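Local coordinates for Tae4 (Agrobacterium tumefaciens, PDB 6IJF), which probably acts as a type VI secretion amidase effector, cutting peptide bonds of the peptidoglycan in rival bacteria with a papain-like cysteine hydrolase fold, at residues 85-88 and 89-92; 151-154 and 155-158; 48-51 and 52-56. One frame throughout, in Å; residues are numbered along the deposited sequence.

Contact 1: residues 85-88 and 89-92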
loop_
_atom_site.group_PDB
_atom_site.type_symbol
_atom_site.label_atom_id
_atom_site.label_comp_id
_atom_site.label_asym_id
_atom_site.label_seq_id
_atom_site.Cartn_x
_atom_site.Cartn_y
_atom_site.Cartn_z
ATOM N N ARG C 85 -12.828 5.663 23.820
ATOM C CA ARG C 85 -14.292 5.446 24.079
ATOM C C ARG C 85 -14.840 6.584 24.964
ATOM O O ARG C 85 -15.905 7.183 24.630
ATOM C CB ARG C 85 -14.511 4.047 24.680
ATOM C CG ARG C 85 -15.984 3.643 24.791
ATOM C CD ARG C 85 -16.214 2.359 25.588
ATOM N NE ARG C 85 -15.136 1.366 25.508
ATOM C CZ ARG C 85 -14.943 0.499 24.508
ATOM N NH1 ARG C 85 -15.737 0.504 23.444
ATOM N NH2 ARG C 85 -13.934 -0.361 24.566
ATOM N N ARG C 86 -14.148 6.893 26.069
ATOM C CA ARG C 86 -14.563 7.979 26.995
ATOM C C ARG C 86 -14.530 9.323 26.278
ATOM O O ARG C 86 -15.495 10.083 26.452
ATOM C CB ARG C 86 -13.701 7.976 28.266
ATOM C CG ARG C 86 -14.012 6.798 29.175
ATOM C CD ARG C 86 -13.850 7.159 30.646
ATOM N NE ARG C 86 -12.455 7.414 30.909
ATOM C CZ ARG C 86 -11.505 6.479 30.934
ATOM N NH1 ARG C 86 -10.253 6.825 31.195
ATOM N NH2 ARG C 86 -11.806 5.207 30.724
ATOM N N LEU C 87 -13.514 9.603 25.438
ATOM C CA LEU C 87 -13.499 10.904 24.723
ATOM C C LEU C 87 -14.687 10.970 23.755
ATOM O O LEU C 87 -15.294 12.040 23.647
ATOM C CB LEU C 87 -12.149 11.131 24.023
ATOM C CG LEU C 87 -12.009 12.486 23.306
ATOM C CD1 LEU C 87 -12.174 13.655 24.263
ATOM C CD2 LEU C 87 -10.671 12.591 22.602
ATOM N N ALA C 88 -14.989 9.892 23.026
ATOM C CA ALA C 88 -16.106 9.865 22.032
ATOM C C ALA C 88 -17.442 10.111 22.757
ATOM O O ALA C 88 -18.248 10.895 22.278
ATOM C CB ALA C 88 -16.111 8.530 21.314
ATOM N N THR C 89 -17.625 9.483 23.917
ATOM C CA THR C 89 -18.772 9.704 24.845
ATOM C C THR C 89 -18.880 11.191 25.218
ATOM O O THR C 89 -19.951 11.784 25.062
ATOM C CB THR C 89 -18.616 8.792 26.067
ATOM O OG1 THR C 89 -18.594 7.457 25.546
ATOM C CG2 THR C 89 -19.721 8.991 27.086
ATOM N N LEU C 90 -17.782 11.802 25.654
ATOM C CA LEU C 90 -17.772 13.221 26.061
ATOM C C LEU C 90 -18.157 14.106 24.887
ATOM O O LEU C 90 -18.932 15.069 25.076
ATOM C CB LEU C 90 -16.364 13.558 26.566
ATOM C CG LEU C 90 -16.149 14.993 27.022
ATOM C CD1 LEU C 90 -15.319 14.976 28.300
ATOM C CD2 LEU C 90 -15.452 15.822 25.952
ATOM N N MET C 91 -17.610 13.825 23.703
ATOM C CA MET C 91 -17.840 14.674 22.512
ATOM C C MET C 91 -19.326 14.654 22.163
ATOM O O MET C 91 -19.793 15.669 21.574
ATOM C CB MET C 91 -17.031 14.177 21.303
ATOM C CG MET C 91 -15.535 14.591 21.338
ATOM S SD MET C 91 -15.379 16.378 21.356
ATOM C CE MET C 91 -13.947 16.597 22.421
ATOM N N LYS C 92 -20.009 13.544 22.482
ATOM C CA LYS C 92 -21.445 13.297 22.150
ATOM C C LYS C 92 -22.347 14.201 22.991
ATOM O O LYS C 92 -23.484 14.426 22.575
ATOM C CB LYS C 92 -21.829 11.837 22.431
ATOM C CG LYS C 92 -22.604 11.127 21.353
ATOM C CD LYS C 92 -22.719 9.626 21.617
ATOM C CE LYS C 92 -23.921 8.998 20.939
ATOM N NZ LYS C 92 -24.008 7.544 21.210
#

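Contact 2: residues 151-154 and 155-158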
loop_
_atom_site.group_PDB
_atom_site.type_symbol
_atom_site.label_atom_id
_atom_site.label_comp_id
_atom_site.label_asym_id
_atom_site.label_seq_id
_atom_site.Cartn_x
_atom_site.Cartn_y
_atom_site.Cartn_z
ATOM N N TYR C 151 -11.652 2.462 8.201
ATOM C CA TYR C 151 -12.951 2.097 7.596
ATOM C C TYR C 151 -13.219 0.603 7.817
ATOM O O TYR C 151 -14.354 0.209 7.636
ATOM C CB TYR C 151 -12.986 2.460 6.116
ATOM C CG TYR C 151 -13.319 3.890 5.802
ATOM C CD1 TYR C 151 -12.458 4.930 6.129
ATOM C CD2 TYR C 151 -14.466 4.200 5.095
ATOM C CE1 TYR C 151 -12.755 6.236 5.808
ATOM C CE2 TYR C 151 -14.766 5.497 4.753
ATOM C CZ TYR C 151 -13.910 6.526 5.101
ATOM O OH TYR C 151 -14.216 7.817 4.764
ATOM N N ASN C 152 -12.277 -0.161 8.376
ATOM C CA ASN C 152 -12.528 -1.581 8.741
ATOM C C ASN C 152 -13.341 -1.646 10.048
ATOM O O ASN C 152 -13.615 -2.753 10.501
ATOM C CB ASN C 152 -11.235 -2.413 8.795
ATOM C CG ASN C 152 -10.217 -1.947 9.818
ATOM O OD1 ASN C 152 -10.087 -0.749 10.067
ATOM N ND2 ASN C 152 -9.454 -2.873 10.378
ATOM N N SER C 153 -13.779 -0.515 10.597
ATOM C CA SER C 153 -14.475 -0.450 11.901
ATOM C C SER C 153 -15.952 -0.830 11.726
ATOM O O SER C 153 -16.464 -0.771 10.598
ATOM C CB SER C 153 -14.267 0.905 12.566
ATOM O OG SER C 153 -15.067 1.904 11.968
ATOM N N GLU C 154 -16.613 -1.179 12.828
ATOM C CA GLU C 154 -18.045 -1.588 12.882
ATOM C C GLU C 154 -18.962 -0.389 12.596
ATOM O O GLU C 154 -19.877 -0.506 11.741
ATOM C CB GLU C 154 -18.345 -2.194 14.251
ATOM C CG GLU C 154 -19.792 -2.616 14.443
ATOM C CD GLU C 154 -20.045 -3.324 15.769
ATOM O OE1 GLU C 154 -19.632 -2.783 16.820
ATOM O OE2 GLU C 154 -20.666 -4.420 15.761
ATOM N N THR C 155 -18.769 0.718 13.310
ATOM C CA THR C 155 -19.527 1.970 13.086
ATOM C C THR C 155 -18.535 3.124 13.040
ATOM O O THR C 155 -17.421 3.014 13.595
ATOM C CB THR C 155 -20.627 2.234 14.126
ATOM O OG1 THR C 155 -20.009 2.520 15.376
ATOM C CG2 THR C 155 -21.581 1.071 14.319
ATOM N N ILE C 156 -18.933 4.167 12.339
ATOM C CA ILE C 156 -18.146 5.408 12.198
ATOM C C ILE C 156 -19.056 6.553 12.612
ATOM O O ILE C 156 -20.159 6.669 12.037
ATOM C CB ILE C 156 -17.644 5.519 10.758
ATOM C CG1 ILE C 156 -16.773 4.303 10.426
ATOM C CG2 ILE C 156 -16.945 6.847 10.537
ATOM C CD1 ILE C 156 -16.455 4.136 8.980
ATOM N N TRP C 157 -18.615 7.354 13.581
ATOM C CA TRP C 157 -19.358 8.564 13.992
ATOM C C TRP C 157 -18.668 9.775 13.390
ATOM O O TRP C 157 -17.436 9.921 13.545
ATOM C CB TRP C 157 -19.449 8.685 15.509
ATOM C CG TRP C 157 -20.223 7.604 16.183
ATOM C CD1 TRP C 157 -21.104 6.731 15.618
ATOM C CD2 TRP C 157 -20.242 7.345 17.596
ATOM N NE1 TRP C 157 -21.645 5.928 16.579
ATOM C CE2 TRP C 157 -21.137 6.277 17.803
ATOM C CE3 TRP C 157 -19.591 7.906 18.697
ATOM C CZ2 TRP C 157 -21.399 5.763 19.074
ATOM C CZ3 TRP C 157 -19.835 7.390 19.949
ATOM C CH2 TRP C 157 -20.727 6.331 20.134
ATOM N N PHE C 158 -19.442 10.642 12.768
ATOM C CA PHE C 158 -18.947 11.919 12.203
ATOM C C PHE C 158 -19.672 13.092 12.860
ATOM O O PHE C 158 -20.912 13.156 12.810
ATOM C CB PHE C 158 -19.147 11.921 10.692
ATOM C CG PHE C 158 -18.647 13.170 10.040
ATOM C CD1 PHE C 158 -17.367 13.614 10.279
ATOM C CD2 PHE C 158 -19.479 13.926 9.218
ATOM C CE1 PHE C 158 -16.909 14.796 9.715
ATOM C CE2 PHE C 158 -19.018 15.104 8.649
ATOM C CZ PHE C 158 -17.730 15.530 8.889
#

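Contact 3: residues 48-51 and 52-56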
loop_
_atom_site.group_PDB
_atom_site.type_symbol
_atom_site.label_atom_id
_atom_site.label_comp_id
_atom_site.label_asym_id
_atom_site.label_seq_id
_atom_site.Cartn_x
_atom_site.Cartn_y
_atom_site.Cartn_z
ATOM N N CYS C 48 -4.349 8.444 20.260
ATOM C CA CYS C 48 -5.336 9.173 19.400
ATOM C C CYS C 48 -6.158 10.147 20.249
ATOM O O CYS C 48 -6.352 11.298 19.793
ATOM C CB CYS C 48 -6.238 8.232 18.607
ATOM S SG CYS C 48 -7.396 7.220 19.590
ATOM N N ALA C 49 -6.613 9.742 21.448
ATOM C CA ALA C 49 -7.499 10.581 22.291
ATOM C C ALA C 49 -6.703 11.720 22.981
ATOM O O ALA C 49 -7.270 12.833 23.140
ATOM C CB ALA C 49 -8.239 9.732 23.313
ATOM N N ILE C 50 -5.441 11.487 23.334
ATOM C CA ILE C 50 -4.484 12.552 23.787
ATOM C C ILE C 50 -4.359 13.631 22.702
ATOM O O ILE C 50 -4.471 14.843 22.998
ATOM C CB ILE C 50 -3.111 11.941 24.118
ATOM C CG1 ILE C 50 -3.211 10.906 25.235
ATOM C CG2 ILE C 50 -2.102 13.023 24.453
ATOM C CD1 ILE C 50 -1.994 10.010 25.346
ATOM N N ARG C 51 -4.157 13.211 21.458
ATOM C CA ARG C 51 -3.910 14.160 20.341
ATOM C C ARG C 51 -5.175 14.990 20.115
ATOM O O ARG C 51 -5.076 16.230 19.970
ATOM C CB ARG C 51 -3.431 13.395 19.099
ATOM C CG ARG C 51 -2.087 12.726 19.310
ATOM C CD ARG C 51 -1.669 11.822 18.160
ATOM N NE ARG C 51 -0.377 11.208 18.403
ATOM C CZ ARG C 51 0.793 11.781 18.127
ATOM N NH1 ARG C 51 0.824 13.001 17.616
ATOM N NH2 ARG C 51 1.913 11.114 18.324
ATOM N N VAL C 52 -6.359 14.364 20.125
ATOM C CA VAL C 52 -7.625 15.132 19.932
ATOM C C VAL C 52 -7.887 16.042 21.150
ATOM O O VAL C 52 -8.279 17.228 20.926
ATOM C CB VAL C 52 -8.818 14.223 19.590
ATOM C CG1 VAL C 52 -10.125 15.020 19.619
ATOM C CG2 VAL C 52 -8.632 13.557 18.226
ATOM N N SER C 53 -7.657 15.566 22.371
ATOM C CA SER C 53 -7.772 16.402 23.614
ATOM C C SER C 53 -6.928 17.673 23.475
ATOM O O SER C 53 -7.461 18.779 23.671
ATOM C CB SER C 53 -7.352 15.642 24.846
ATOM O OG SER C 53 -8.157 14.521 25.082
ATOM N N ILE C 54 -5.676 17.543 23.044
ATOM C CA ILE C 54 -4.718 18.689 22.932
ATOM C C ILE C 54 -5.235 19.697 21.906
ATOM O O ILE C 54 -5.195 20.919 22.195
ATOM C CB ILE C 54 -3.314 18.175 22.608
ATOM C CG1 ILE C 54 -2.728 17.503 23.843
ATOM C CG2 ILE C 54 -2.429 19.293 22.089
ATOM C CD1 ILE C 54 -1.553 16.618 23.575
ATOM N N ALA C 55 -5.738 19.220 20.767
ATOM C CA ALA C 55 -6.315 20.096 19.732
ATOM C C ALA C 55 -7.410 20.987 20.358
ATOM O O ALA C 55 -7.420 22.226 20.090
ATOM C CB ALA C 55 -6.828 19.284 18.573
ATOM N N PHE C 56 -8.298 20.399 21.157
ATOM C CA PHE C 56 -9.425 21.136 21.809
ATOM C C PHE C 56 -8.869 22.129 22.848
ATOM O O PHE C 56 -9.173 23.338 22.751
ATOM C CB PHE C 56 -10.454 20.167 22.399
ATOM C CG PHE C 56 -11.492 19.728 21.388
ATOM C CD1 PHE C 56 -12.558 20.543 21.085
ATOM C CD2 PHE C 56 -11.343 18.557 20.666
ATOM C CE1 PHE C 56 -13.510 20.173 20.135
ATOM C CE2 PHE C 56 -12.280 18.182 19.712
ATOM C CZ PHE C 56 -13.376 18.985 19.468
#

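Contact 1: residues 85-88 and 89-92
L87 and M91 run alongside each other one helical turn apart, and the methyl groups at their ends close the contact: L87 CD1 is 3.9 Å from M91 CE. The leucine reaches this spot because its CG stands anti to the backbone N (chi1 -177°), while the methionine bends at chi2 and chi3 to bring its terminal methyl back toward the earlier turn. An unbranched, flexible thioether suits a place where the chain has to curl. L90 adds its own methyl to the group more loosely, with CD2 4.3 Å from L87 CD1. Beneath these side chains runs the regular i to i+4 ladder of an alpha helix, here nearly the whole of helix 84-92. L87 O receives M91 N at 2.9 Å, and R85 O and R86 O take T89 N and L90 N in the same manner. The bond from K92 N to A88 O is weak, 3.2 Å long and bent to 133° at the hydrogen. The helix is amphipathic: L87 and M91 pack on helix 48-58, and the small side chain of A88 lets W157 of strand 155-160 come close. The opposite character belongs to R85, R86 and T89, which are exposed and suit a solvent-facing surface with their polar ends. T89 keeps its hydroxyl beside its own backbone N, placing OG1 2.9 Å from R85 O. Farther out, the guanidinium of R86 swings clear of the following turn and forms a salt bridge with E81.

Contact 2: residues 151-154 and 155-158
S153 meets the start of the strand through its hydroxyl, which donates a hydrogen bond of 3.1 Å from S153 OG to T155 O. The donor comes from above the carbonyl plane, 61° out of it, rather than along a lone pair. With chi1 at 76°, OG sits between its own backbone N and carbonyl carbon, from where it reaches T155 O. The same hydroxyl oxygen lies 3.3 Å from I156 CG1, so a small polar side chain fits close beside the aliphatic one. The far end of I156 reaches back to Y151, with CD1 4.4 Å from Y151 CD2, an oblique approach to the ring. The E154 and T155 chains leave the backbone in the same direction, the glutamate chain extended. Both residues face N122 in a classic beta bulge where the chain enters strand 155-160; the T155 hydroxyl is hydrogen-bonded to N122 OD1, and the backbone of E154 pairs with N123. In the next shell, Y151 OH bonds to T143 OG1, holding the far end of the ring. Y151 and I156 pack together on A108 of helix 108-112, while I156 and S153 also touch F121 of strand 116-122, the antiparallel neighbour of strand 155-160.

Contact 3: residues 48-51 and 52-56
I50 and I54 form a stripe along one side of the helix, with I50 CG2 3.7 Å from I54 CD1. In I50 the CG2 branch stands anti to the backbone N and is the one that does the touching. I54 instead uses its longer branch: CG1 stands anti to the carbonyl carbon (chi1 -73°), which lays CG1 and CD1 back over I50 O. Beta-branched, wholly apolar residues suit this buried stripe, which is covered by L29, F30 and I33 of helix 26-33. S53 turns another way. Its hydroxyl folds back to A49, and S53 OG donates to A49 O over 2.7 Å, while S53 N donates to the same oxygen over 2.9 Å. The two donors approach from opposite faces of the carbonyl plane, so one oxygen is gripped twice; S53 OG is in turn bonded to E81 N, which makes a serine apt for a buried site. This is the helix that, in papain-like folds, begins with the nucleophilic cysteine, and C48 occupies that first turn, touching H132 and probably forming with it and D134 a catalytic triad. C48 O is occupied by V52 N in the backbone ladder, at 3.1 Å, and V52 CG2 lies 3.6 Å from that oxygen. The other methyl of V52, CG1, sits at the edge of the F56 ring, in its plane. R51 points away from the later turn, its chain extended from CG to NE. Though buried, its guanidinium is satisfied by several oxygens: NE bonds to T47 OG1, NH1 to P14 O and NH2 to L24 O.

Overall arrangement
Contact 1 stands between the other two. Its centre lies about 12 Å from that of contact 3 and about 15 Å from that of contact 2, and it touches both, whereas contacts 2 and 3 stay about 11 Å apart at their nearest atoms. Toward contact 3 the two helices pack through apolar side chains: L87 CD2 is 3.9 Å from V52 CG1, and M91 CE is 3.6 Å from F56 CE2. Toward contact 2, K92 NZ packs 3.7 Å from W157 CH2 and A88 CB lies 4.1 Å from W157 CZ3, joining helix 84-92 to the sheet. The probable active site belongs to contact 3 through C48; L87 and S153 come near the proposed triad residues without touching them.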